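KLLA0F20702p (Kluyveromyces lactis, PDB 5Y5A) probably acts as the Est1 component of yeast telomerase, bringing the enzyme to chromosome ends by binding the telomere protein Cdc13 through its helical N-terminal part. Local coordinates at residues M48-L53 and D77-L82; N144-L150 and N172-P176; I317-I321 and L367-S371; I410-F414 and N455-L460. Residues are numbered along the deposited sequence.

Interaction 1 of 4, residues M48-L53 and D77-L82; sequences MLLQSL and DAHRIL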
loop_
_atom_site.group_PDB
_atom_site.type_symbol
_atom_site.label_atom_id
_atom_site.label_comp_id
_atom_site.label_asym_id
_atom_site.label_seq_id
_atom_site.Cartn_x
_atom_site.Cartn_y
_atom_site.Cartn_z
ATOM N N MET A 48 11.126 -11.148 -29.063
ATOM C CA MET A 48 11.158 -9.700 -28.903
ATOM C C MET A 48 11.939 -9.354 -27.652
ATOM O O MET A 48 12.769 -8.443 -27.655
ATOM C CB MET A 48 9.748 -9.124 -28.814
ATOM C CG MET A 48 8.906 -9.354 -30.053
ATOM S SD MET A 48 7.209 -8.845 -29.748
ATOM C CE MET A 48 6.409 -9.375 -31.255
ATOM N N LEU A 49 11.670 -10.110 -26.593
ATOM C CA LEU A 49 12.279 -9.884 -25.287
ATOM C C LEU A 49 13.775 -10.169 -25.303
ATOM O O LEU A 49 14.540 -9.522 -24.592
ATOM C CB LEU A 49 11.584 -10.739 -24.227
ATOM C CG LEU A 49 10.174 -10.274 -23.852
ATOM C CD1 LEU A 49 9.435 -11.334 -23.042
ATOM C CD2 LEU A 49 10.241 -8.959 -23.081
ATOM N N LEU A 50 14.187 -11.137 -26.113
ATOM C CA LEU A 50 15.601 -11.425 -26.296
ATOM C C LEU A 50 16.293 -10.246 -26.960
ATOM O O LEU A 50 17.303 -9.752 -26.458
ATOM C CB LEU A 50 15.802 -12.685 -27.134
ATOM C CG LEU A 50 15.814 -14.031 -26.414
ATOM C CD1 LEU A 50 16.032 -15.143 -27.421
ATOM C CD2 LEU A 50 16.896 -14.057 -25.350
ATOM N N GLN A 51 15.742 -9.801 -28.089
ATOM C CA GLN A 51 16.257 -8.637 -28.805
ATOM C C GLN A 51 16.280 -7.405 -27.908
ATOM O O GLN A 51 17.088 -6.502 -28.107
ATOM C CB GLN A 51 15.419 -8.357 -30.055
ATOM C CG GLN A 51 15.692 -9.310 -31.221
ATOM C CD GLN A 51 14.515 -9.438 -32.182
ATOM O OE1 GLN A 51 13.359 -9.266 -31.793
ATOM N NE2 GLN A 51 14.807 -9.747 -33.440
ATOM N N SER A 52 15.400 -7.383 -26.912
ATOM C CA SER A 52 15.291 -6.247 -26.002
ATOM C C SER A 52 16.286 -6.282 -24.849
ATOM O O SER A 52 16.511 -5.264 -24.205
ATOM C CB SER A 52 13.876 -6.164 -25.421
ATOM O OG SER A 52 12.940 -5.778 -26.405
ATOM N N LEU A 53 16.874 -7.441 -24.575
ATOM C CA LEU A 53 17.610 -7.600 -23.324
ATOM C C LEU A 53 19.010 -8.201 -23.464
ATOM O O LEU A 53 19.682 -8.429 -22.458
ATOM C CB LEU A 53 16.785 -8.450 -22.354
ATOM C CG LEU A 53 15.412 -7.885 -21.981
ATOM C CD1 LEU A 53 14.619 -8.868 -21.138
ATOM C CD2 LEU A 53 15.565 -6.559 -21.253
ATOM N N ASP A 77 12.093 -1.397 -24.382
ATOM C CA ASP A 77 11.036 -2.175 -24.987
ATOM C C ASP A 77 10.536 -3.259 -24.042
ATOM O O ASP A 77 9.368 -3.633 -24.095
ATOM C CB ASP A 77 11.520 -2.794 -26.296
ATOM C CG ASP A 77 11.921 -1.750 -27.319
ATOM O OD1 ASP A 77 11.342 -0.643 -27.291
ATOM O OD2 ASP A 77 12.813 -2.033 -28.148
ATOM N N ALA A 78 11.415 -3.736 -23.163
ATOM C CA ALA A 78 11.156 -4.945 -22.377
ATOM C C ALA A 78 9.854 -4.905 -21.579
ATOM O O ALA A 78 8.974 -5.742 -21.782
ATOM C CB ALA A 78 12.311 -5.214 -21.451
ATOM N N HIS A 79 9.728 -3.942 -20.673
ATOM C CA HIS A 79 8.546 -3.880 -19.820
ATOM C C HIS A 79 7.307 -3.494 -20.627
ATOM O O HIS A 79 6.181 -3.769 -20.220
ATOM C CB HIS A 79 8.764 -2.900 -18.662
ATOM C CG HIS A 79 8.560 -1.464 -19.033
ATOM N ND1 HIS A 79 7.379 -0.795 -18.788
ATOM C CD2 HIS A 79 9.383 -0.570 -19.627
ATOM C CE1 HIS A 79 7.485 0.450 -19.217
ATOM N NE2 HIS A 79 8.690 0.612 -19.732
ATOM N N ARG A 80 7.521 -2.858 -21.774
ATOM C CA ARG A 80 6.424 -2.509 -22.667
ATOM C C ARG A 80 5.930 -3.755 -23.397
ATOM O O ARG A 80 4.730 -3.947 -23.597
ATOM C CB ARG A 80 6.864 -1.434 -23.663
ATOM C CG ARG A 80 7.155 -0.085 -23.023
ATOM C CD ARG A 80 7.675 0.935 -24.031
ATOM N NE ARG A 80 7.714 2.284 -23.464
ATOM C CZ ARG A 80 8.253 3.341 -24.067
ATOM N NH1 ARG A 80 8.813 3.215 -25.264
ATOM N NH2 ARG A 80 8.237 4.526 -23.470
ATOM N N ILE A 81 6.871 -4.604 -23.789
ATOM C CA ILE A 81 6.535 -5.861 -24.443
ATOM C C ILE A 81 5.690 -6.724 -23.511
ATOM O O ILE A 81 4.732 -7.364 -23.944
ATOM C CB ILE A 81 7.802 -6.622 -24.869
ATOM C CG1 ILE A 81 8.476 -5.898 -26.036
ATOM C CG2 ILE A 81 7.471 -8.048 -25.261
ATOM C CD1 ILE A 81 9.841 -6.427 -26.365
ATOM N N LEU A 82 6.029 -6.709 -22.227
ATOM C CA LEU A 82 5.313 -7.507 -21.242
ATOM C C LEU A 82 3.922 -6.943 -20.943
ATOM O O LEU A 82 2.998 -7.696 -20.638
ATOM C CB LEU A 82 6.130 -7.607 -19.952
ATOM C CG LEU A 82 7.480 -8.309 -20.092
ATOM C CD1 LEU A 82 8.335 -8.105 -18.855
ATOM C CD2 LEU A 82 7.280 -9.798 -20.366
#

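Interaction 2 of 4, residues N144-L150 and N172-P176; sequences NYNLTAL and NVLKP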
loop_
_atom_site.group_PDB
_atom_site.type_symbol
_atom_site.label_atom_id
_atom_site.label_comp_id
_atom_site.label_asym_id
_atom_site.label_seq_id
_atom_site.Cartn_x
_atom_site.Cartn_y
_atom_site.Cartn_z
ATOM N N ASN A 144 21.993 -12.781 -17.067
ATOM C CA ASN A 144 22.892 -11.885 -17.790
ATOM C C ASN A 144 23.476 -10.762 -16.935
ATOM O O ASN A 144 24.647 -10.410 -17.073
ATOM C CB ASN A 144 22.169 -11.264 -18.986
ATOM C CG ASN A 144 22.132 -12.180 -20.187
ATOM O OD1 ASN A 144 22.984 -12.093 -21.073
ATOM N ND2 ASN A 144 21.140 -13.061 -20.227
ATOM N N TYR A 145 22.658 -10.195 -16.054
ATOM C CA TYR A 145 23.047 -8.965 -15.377
ATOM C C TYR A 145 22.987 -9.064 -13.854
ATOM O O TYR A 145 22.132 -9.755 -13.294
ATOM C CB TYR A 145 22.165 -7.813 -15.868
ATOM C CG TYR A 145 22.064 -7.732 -17.382
ATOM C CD1 TYR A 145 23.146 -7.313 -18.147
ATOM C CD2 TYR A 145 20.889 -8.078 -18.045
ATOM C CE1 TYR A 145 23.061 -7.239 -19.527
ATOM C CE2 TYR A 145 20.797 -8.006 -19.426
ATOM C CZ TYR A 145 21.885 -7.585 -20.159
ATOM O OH TYR A 145 21.806 -7.509 -21.530
ATOM N N ASN A 146 23.913 -8.372 -13.194
ATOM C CA ASN A 146 23.927 -8.273 -11.737
ATOM C C ASN A 146 23.104 -7.067 -11.289
ATOM O O ASN A 146 23.399 -5.930 -11.654
ATOM C CB ASN A 146 25.366 -8.171 -11.219
ATOM C CG ASN A 146 25.477 -8.444 -9.728
ATOM O OD1 ASN A 146 24.543 -8.199 -8.966
ATOM N ND2 ASN A 146 26.628 -8.955 -9.308
ATOM N N LEU A 147 22.067 -7.315 -10.499
ATOM C CA LEU A 147 21.140 -6.250 -10.140
ATOM C C LEU A 147 21.364 -5.718 -8.729
ATOM O O LEU A 147 20.519 -5.001 -8.195
ATOM C CB LEU A 147 19.698 -6.745 -10.277
ATOM C CG LEU A 147 19.319 -7.378 -11.615
ATOM C CD1 LEU A 147 17.832 -7.670 -11.660
ATOM C CD2 LEU A 147 19.722 -6.467 -12.756
ATOM N N THR A 148 22.500 -6.059 -8.130
ATOM C CA THR A 148 22.728 -5.757 -6.717
ATOM C C THR A 148 22.884 -4.266 -6.421
ATOM O O THR A 148 22.821 -3.852 -5.263
ATOM C CB THR A 148 23.972 -6.492 -6.182
ATOM O OG1 THR A 148 25.026 -6.418 -7.149
ATOM C CG2 THR A 148 23.648 -7.950 -5.908
ATOM N N ALA A 149 23.085 -3.461 -7.458
ATOM C CA ALA A 149 23.192 -2.019 -7.267
ATOM C C ALA A 149 21.815 -1.368 -7.190
ATOM O O ALA A 149 21.692 -0.200 -6.819
ATOM C CB ALA A 149 24.009 -1.394 -8.384
ATOM N N LEU A 150 20.779 -2.128 -7.529
ATOM C CA LEU A 150 19.432 -1.578 -7.627
ATOM C C LEU A 150 18.417 -2.379 -6.822
ATOM O O LEU A 150 17.379 -1.862 -6.417
ATOM C CB LEU A 150 18.988 -1.526 -9.092
ATOM C CG LEU A 150 19.928 -0.860 -10.100
ATOM C CD1 LEU A 150 20.893 -1.868 -10.716
ATOM C CD2 LEU A 150 19.124 -0.149 -11.173
ATOM N N ASN A 172 29.085 -6.958 -16.028
ATOM C CA ASN A 172 27.756 -7.541 -15.864
ATOM C C ASN A 172 26.930 -6.804 -14.816
ATOM O O ASN A 172 25.712 -6.966 -14.752
ATOM C CB ASN A 172 27.859 -9.022 -15.488
ATOM C CG ASN A 172 28.149 -9.913 -16.681
ATOM O OD1 ASN A 172 28.506 -9.434 -17.759
ATOM N ND2 ASN A 172 28.002 -11.220 -16.492
ATOM N N VAL A 173 27.597 -5.999 -13.994
ATOM C CA VAL A 173 26.924 -5.269 -12.926
ATOM C C VAL A 173 26.326 -3.962 -13.434
ATOM O O VAL A 173 27.048 -3.052 -13.840
ATOM C CB VAL A 173 27.878 -4.964 -11.759
ATOM C CG1 VAL A 173 27.117 -4.307 -10.615
ATOM C CG2 VAL A 173 28.558 -6.237 -11.290
ATOM N N LEU A 174 25.001 -3.877 -13.400
ATOM C CA LEU A 174 24.293 -2.708 -13.901
ATOM C C LEU A 174 24.405 -1.521 -12.952
ATOM O O LEU A 174 24.101 -1.631 -11.763
ATOM C CB LEU A 174 22.823 -3.045 -14.142
ATOM C CG LEU A 174 22.542 -3.998 -15.304
ATOM C CD1 LEU A 174 21.049 -4.218 -15.458
ATOM C CD2 LEU A 174 23.144 -3.457 -16.591
ATOM N N LYS A 175 24.839 -0.384 -13.489
ATOM C CA LYS A 175 24.930 0.844 -12.710
ATOM C C LYS A 175 23.538 1.418 -12.486
ATOM O O LYS A 175 22.698 1.387 -13.382
ATOM C CB LYS A 175 25.836 1.857 -13.411
ATOM C CG LYS A 175 27.262 1.356 -13.600
ATOM C CD LYS A 175 28.193 2.455 -14.087
ATOM C CE LYS A 175 29.634 1.964 -14.133
ATOM N NZ LYS A 175 30.588 3.044 -14.501
ATOM N N PRO A 176 23.287 1.948 -11.282
ATOM C CA PRO A 176 21.935 2.331 -10.858
ATOM C C PRO A 176 21.310 3.487 -11.636
ATOM O O PRO A 176 20.174 3.857 -11.340
ATOM C CB PRO A 176 22.125 2.678 -9.376
ATOM C CG PRO A 176 23.552 3.042 -9.253
ATOM C CD PRO A 176 24.276 2.153 -10.211
#

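Interaction 3 of 4, residues I317-I321 and L367-S371; sequences ILPLI and LLIGS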
loop_
_atom_site.group_PDB
_atom_site.type_symbol
_atom_site.label_atom_id
_atom_site.label_comp_id
_atom_site.label_asym_id
_atom_site.label_seq_id
_atom_site.Cartn_x
_atom_site.Cartn_y
_atom_site.Cartn_z
ATOM N N ILE A 317 -13.871 1.347 10.460
ATOM C CA ILE A 317 -13.358 2.633 10.029
ATOM C C ILE A 317 -13.866 2.943 8.615
ATOM O O ILE A 317 -13.855 4.089 8.184
ATOM C CB ILE A 317 -11.803 2.684 10.060
ATOM C CG1 ILE A 317 -11.309 4.137 10.023
ATOM C CG2 ILE A 317 -11.206 1.845 8.933
ATOM C CD1 ILE A 317 -9.787 4.286 9.962
ATOM N N LEU A 318 -14.284 1.926 7.901
ATOM C CA LEU A 318 -14.731 2.081 6.544
ATOM C C LEU A 318 -15.938 2.956 6.368
ATOM O O LEU A 318 -15.901 3.850 5.579
ATOM C CB LEU A 318 -14.877 0.745 5.868
ATOM C CG LEU A 318 -13.591 -0.046 5.797
ATOM C CD1 LEU A 318 -13.806 -1.387 5.167
ATOM C CD2 LEU A 318 -12.527 0.698 5.046
ATOM N N PRO A 319 -17.007 2.726 7.100
ATOM C CA PRO A 319 -18.151 3.637 6.950
ATOM C C PRO A 319 -17.863 5.079 7.364
ATOM O O PRO A 319 -18.553 5.984 6.899
ATOM C CB PRO A 319 -19.208 3.027 7.877
ATOM C CG PRO A 319 -18.856 1.590 7.945
ATOM C CD PRO A 319 -17.351 1.574 7.951
ATOM N N LEU A 320 -16.872 5.288 8.226
ATOM C CA LEU A 320 -16.557 6.634 8.683
ATOM C C LEU A 320 -15.866 7.395 7.563
ATOM O O LEU A 320 -16.202 8.542 7.271
ATOM C CB LEU A 320 -15.678 6.591 9.935
ATOM C CG LEU A 320 -16.308 5.739 11.043
ATOM C CD1 LEU A 320 -15.356 5.580 12.220
ATOM C CD2 LEU A 320 -17.626 6.358 11.501
ATOM N N ILE A 321 -14.899 6.738 6.937
ATOM C CA ILE A 321 -14.236 7.291 5.771
ATOM C C ILE A 321 -15.233 7.450 4.620
ATOM O O ILE A 321 -15.288 8.494 3.965
ATOM C CB ILE A 321 -13.064 6.404 5.353
ATOM C CG1 ILE A 321 -11.970 6.481 6.419
ATOM C CG2 ILE A 321 -12.525 6.837 3.994
ATOM C CD1 ILE A 321 -10.819 5.500 6.201
ATOM N N LEU A 367 -4.331 4.184 6.040
ATOM C CA LEU A 367 -5.540 4.244 5.218
ATOM C C LEU A 367 -6.227 5.608 5.370
ATOM O O LEU A 367 -6.573 6.259 4.386
ATOM C CB LEU A 367 -6.503 3.126 5.605
ATOM C CG LEU A 367 -7.942 3.214 5.093
ATOM C CD1 LEU A 367 -8.005 3.009 3.575
ATOM C CD2 LEU A 367 -8.817 2.192 5.801
ATOM N N LEU A 368 -6.396 6.031 6.620
ATOM C CA LEU A 368 -7.072 7.279 6.953
ATOM C C LEU A 368 -6.335 8.506 6.421
ATOM O O LEU A 368 -6.947 9.401 5.827
ATOM C CB LEU A 368 -7.236 7.384 8.473
ATOM C CG LEU A 368 -8.038 8.574 8.984
ATOM C CD1 LEU A 368 -9.461 8.520 8.429
ATOM C CD2 LEU A 368 -8.025 8.604 10.513
ATOM N N ILE A 369 -5.022 8.552 6.637
ATOM C CA ILE A 369 -4.196 9.638 6.093
ATOM C C ILE A 369 -4.332 9.687 4.573
ATOM O O ILE A 369 -4.594 10.740 3.990
ATOM C CB ILE A 369 -2.709 9.471 6.485
ATOM C CG1 ILE A 369 -2.492 9.968 7.913
ATOM C CG2 ILE A 369 -1.788 10.248 5.524
ATOM C CD1 ILE A 369 -1.154 9.568 8.509
ATOM N N GLY A 370 -4.155 8.534 3.937
ATOM C CA GLY A 370 -4.345 8.420 2.505
ATOM C C GLY A 370 -5.736 8.843 2.064
ATOM O O GLY A 370 -5.892 9.497 1.043
ATOM N N SER A 371 -6.746 8.490 2.849
ATOM C CA SER A 371 -8.124 8.807 2.501
ATOM C C SER A 371 -8.434 10.298 2.435
ATOM O O SER A 371 -9.393 10.700 1.767
ATOM C CB SER A 371 -9.077 8.138 3.485
ATOM O OG SER A 371 -9.161 6.751 3.195
#

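Interaction 4 of 4, residues I410-F414 and N455-L460; sequences IMKEF and NLTNEL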
loop_
_atom_site.group_PDB
_atom_site.type_symbol
_atom_site.label_atom_id
_atom_site.label_comp_id
_atom_site.label_asym_id
_atom_site.label_seq_id
_atom_site.Cartn_x
_atom_site.Cartn_y
_atom_site.Cartn_z
ATOM N N ILE A 410 -0.354 5.288 22.296
ATOM C CA ILE A 410 1.072 5.594 22.274
ATOM C C ILE A 410 1.552 6.075 23.647
ATOM O O ILE A 410 2.638 5.699 24.087
ATOM C CB ILE A 410 1.413 6.648 21.195
ATOM C CG1 ILE A 410 0.889 6.201 19.821
ATOM C CG2 ILE A 410 2.910 6.875 21.129
ATOM C CD1 ILE A 410 1.097 7.232 18.695
ATOM N N MET A 411 0.735 6.871 24.338
ATOM C CA MET A 411 1.096 7.345 25.677
ATOM C C MET A 411 1.253 6.195 26.665
ATOM O O MET A 411 2.007 6.306 27.636
ATOM C CB MET A 411 0.056 8.341 26.211
ATOM C CG MET A 411 0.192 9.755 25.660
ATOM S SD MET A 411 1.688 10.587 26.204
ATOM C CE MET A 411 1.233 11.017 27.883
ATOM N N LYS A 412 0.547 5.094 26.420
ATOM C CA LYS A 412 0.651 3.928 27.300
ATOM C C LYS A 412 1.751 2.970 26.844
ATOM O O LYS A 412 2.014 1.973 27.508
ATOM C CB LYS A 412 -0.682 3.169 27.380
ATOM C CG LYS A 412 -1.886 4.020 27.771
ATOM C CD LYS A 412 -3.058 3.149 28.241
ATOM C CE LYS A 412 -4.345 3.966 28.364
ATOM N NZ LYS A 412 -5.486 3.158 28.890
ATOM N N GLU A 413 2.395 3.267 25.717
ATOM C CA GLU A 413 3.365 2.331 25.150
ATOM C C GLU A 413 4.663 2.955 24.626
ATOM O O GLU A 413 5.397 2.308 23.880
ATOM C CB GLU A 413 2.714 1.542 24.009
ATOM C CG GLU A 413 1.488 0.740 24.410
ATOM C CD GLU A 413 1.815 -0.399 25.356
ATOM O OE1 GLU A 413 0.893 -0.887 26.052
ATOM O OE2 GLU A 413 2.992 -0.818 25.396
ATOM N N PHE A 414 4.971 4.186 25.023
ATOM C CA PHE A 414 6.114 4.872 24.422
ATOM C C PHE A 414 7.443 4.259 24.860
ATOM O O PHE A 414 8.471 4.535 24.244
ATOM C CB PHE A 414 6.088 6.375 24.734
ATOM C CG PHE A 414 6.226 6.706 26.199
ATOM C CD1 PHE A 414 7.481 6.822 26.785
ATOM C CD2 PHE A 414 5.103 6.918 26.982
ATOM C CE1 PHE A 414 7.609 7.130 28.119
ATOM C CE2 PHE A 414 5.224 7.224 28.323
ATOM C CZ PHE A 414 6.479 7.325 28.894
ATOM N N ASN A 455 2.149 16.260 25.605
ATOM C CA ASN A 455 2.192 15.164 26.584
ATOM C C ASN A 455 3.167 14.076 26.163
ATOM O O ASN A 455 3.948 13.587 26.975
ATOM C CB ASN A 455 0.807 14.543 26.783
ATOM C CG ASN A 455 -0.164 15.487 27.441
ATOM O OD1 ASN A 455 0.240 16.463 28.073
ATOM N ND2 ASN A 455 -1.455 15.208 27.300
ATOM N N LEU A 456 3.119 13.710 24.884
ATOM C CA LEU A 456 3.997 12.677 24.352
ATOM C C LEU A 456 5.444 13.151 24.374
ATOM O O LEU A 456 6.334 12.435 24.826
ATOM C CB LEU A 456 3.589 12.289 22.919
ATOM C CG LEU A 456 4.411 11.132 22.359
ATOM C CD1 LEU A 456 4.240 9.905 23.261
ATOM C CD2 LEU A 456 4.024 10.812 20.921
ATOM N N THR A 457 5.671 14.370 23.893
ATOM C CA THR A 457 7.017 14.917 23.841
ATOM C C THR A 457 7.597 15.006 25.251
ATOM O O THR A 457 8.758 14.652 25.463
ATOM C CB THR A 457 7.038 16.299 23.150
ATOM O OG1 THR A 457 6.344 16.210 21.897
ATOM C CG2 THR A 457 8.466 16.757 22.884
ATOM N N ASN A 458 6.789 15.445 26.219
ATOM C CA ASN A 458 7.253 15.533 27.609
ATOM C C ASN A 458 7.633 14.169 28.188
ATOM O O ASN A 458 8.598 14.067 28.950
ATOM C CB ASN A 458 6.195 16.197 28.511
ATOM C CG ASN A 458 6.158 17.723 28.354
ATOM O OD1 ASN A 458 7.081 18.320 27.815
ATOM N ND2 ASN A 458 5.088 18.351 28.838
ATOM N N GLU A 459 6.881 13.122 27.838
ATOM C CA GLU A 459 7.236 11.767 28.288
ATOM C C GLU A 459 8.538 11.325 27.625
ATOM O O GLU A 459 9.379 10.687 28.246
ATOM C CB GLU A 459 6.128 10.756 27.971
ATOM C CG GLU A 459 4.811 10.998 28.693
ATOM C CD GLU A 459 4.949 10.895 30.197
ATOM O OE1 GLU A 459 4.268 11.662 30.912
ATOM O OE2 GLU A 459 5.739 10.051 30.667
ATOM N N LEU A 460 8.699 11.666 26.354
ATOM C CA LEU A 460 9.911 11.300 25.640
ATOM C C LEU A 460 11.124 12.007 26.238
ATOM O O LEU A 460 12.155 11.381 26.475
ATOM C CB LEU A 460 9.765 11.613 24.148
ATOM C CG LEU A 460 8.672 10.763 23.491
ATOM C CD1 LEU A 460 8.551 11.035 22.010
ATOM C CD2 LEU A 460 8.935 9.290 23.754
#

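Interaction 1 of 4, residues M48-L53 and D77-L82
Residues 48-53 and 77-82 run almost antiparallel, the axes of their helical parts inclined at 165° and coming within 9.6 Å of each other. Their backbones are closest where Ser52 faces Ala78, with 5.7 Å between the CA atoms. The close approach is possible because Ser52 and Ala78 are small; the longer apolar side chains fill the space farther along the pair. Ile81 is the main filler. Ile81 CD1 lies 3.6 Å from Met48 CB, and Ile81 CG2 3.6 Å from Leu49 CD2. Leu49 also reaches Leu82 on helix 78-105, its CD1 3.8 Å from Leu82 CD2, while Leu53 CD2 rests 3.5 Å from Ala78 CB. The Ser52 hydroxyl is satisfied within its own segment: Ser52 OG donates to Met48 O (2.9 Å), and it also packs 3.2 Å from Ile81 CD1 and 3.3 Å from Asp77 CB. The contact thus pairs helices 33-53 and 78-105 as an antiparallel hairpin whose connection is largely unmodelled. Helix 7-21 adds Phe12 against Met48 and Ile81, helix 113-144 covers Leu49, Leu53 and Leu82, and helix 179-206 packs on Ala78 and Leu82.

Interaction 2 of 4, residues N144-L150 and N172-P176
A single parallel beta bridge joins the loops between helices 113-144 and 179-206, on the surface of the N-terminal helical part, showing how irregular segments can be pinned with very few backbone bonds. Asn146 is bridged to Val173, with 4.4 Å between their CA atoms. Asn146 N donates to Asn172 O at 2.8 Å, and Leu174 N returns the link to Asn146 O at 3.1 Å, both nearly straight. Tyr145, the first residue to leave helical angles after helix 113-144, adds a CA-H...O contact from its CA to Asn172 O (3.4 Å). Just past the bridge the first loop turns. Asn146 OD1 accepts from Thr148 N (3.1 Å), forming an Asx turn, and also from Thr148 OG1 (2.6 Å); Leu150 N then bonds back to Leu147 O at 3.0 Å. Leu174 is the apolar centre: its CD1 lies 3.8 Å from both Tyr145 CB and Leu147 CD2, and its CB is 4.1 Å from Leu150 CD1. Farther along, Pro176 CD packs 4.0 Å from Ala149 CB. Leu150 also touches an apolar side chain of the bound peptide, so this loop borders the partner. Beneath the bridge, helix 179-206 receives Leu174 on Phe180 and Cys184, Phe180 meets the Tyr145 ring edge-to-face, and Leu147 leans on Ile141 and Phe142 of helix 113-144.

Interaction 3 of 4, residues I317-I321 and L367-S371
Ile321 wedges its side chain among Leu367, Leu368 and Ser371, which line the facing side of a neighbouring helix. This is helix-on-helix packing within the all-helical Est1 DNA/RNA-binding region, a member of the TPR clan, and it joins the short helix 318-325 to the C-terminal third of the long helix 339-379. The principle it illustrates is that a short helix can be held by apolar residues spaced one turn apart. Ile317 and Ile321, four positions apart, both direct their CA-to-CB bonds toward the long helix. Ile321 CD1 comes within 3.8 Å of Leu367 CG, and Ile321 CG1 lies 3.8 Å from Leu368 CD1. A turn earlier, Ile317 CG2 is 4.0 Å from Leu367 CD2, while Leu318 CD2 approaches that same methyl group at 4.1 Å, so Leu367 is gripped by three residues. All the touching residues are buried. Helix 251-263 closes over Leu367 with Tyr256 and Val259, and helix 385-410 covers Leu368 with Phe397, Ile398 and Phe401. The single hydroxyl in the contact is satisfied locally: Ser371 OG donates to Leu367 O at 2.9 Å, and in that position also packs 3.5 Å from Ile321 CG2.

Interaction 4 of 4, residues I410-F414 and N455-L460
This is a loop-to-helix contact in the part of the chain covered by the Est1 DNA/RNA-binding family, where the residues leaving helix 385-410 fold against one side of helix 447-462. It exemplifies how the exit of a helix can be held against a neighbouring helix largely by side-chain packing. Met411 and Phe414 carry most of the buried area on the loop side. The sulphur of Met411 sits close to the helix backbone, its SD 3.6 Å from Leu456 CA, and Met411 CE lies 3.7 Å from both Asn455 CB and Glu459 CG. Phe414 presents one ring face to Glu459, whose CB stands 3.8 Å from the ring centroid in a CH-pi contact. Leu456 CD1 fills the interior, 3.9 Å from Ile410 CG2 and 4.2 Å from Phe414 CB. Around the pair, helix 421-433 contributes Ala426 against Leu456; helix 526-546 packs Leu537 and Val538 on Leu460 and bonds His530 to Phe414 O; and Tyr561 of strand 560-563 donates its backbone N to Asn458 OD1.

In the fold
The four contacts follow one another in series along the chain and fall into two groups. Interactions 1 and 2 lie in the N-terminal helical part, their centres about 18 Å apart; they touch through a probable hydrogen bond between Leu53 O and Tyr145 OH (2.5 Å), and both pack on helices 113-144 and 179-206. Interactions 3 and 4 belong to the DNA/RNA-binding region, with centres about 25 Å apart, linked by helix 385-410, which covers interaction 3 and runs into interaction 4. Interactions 1 and 3 lie about 40 Å apart between centres. The two pairs thus lie in separate helical regions of the chain, and interaction 2 borders the bound peptide.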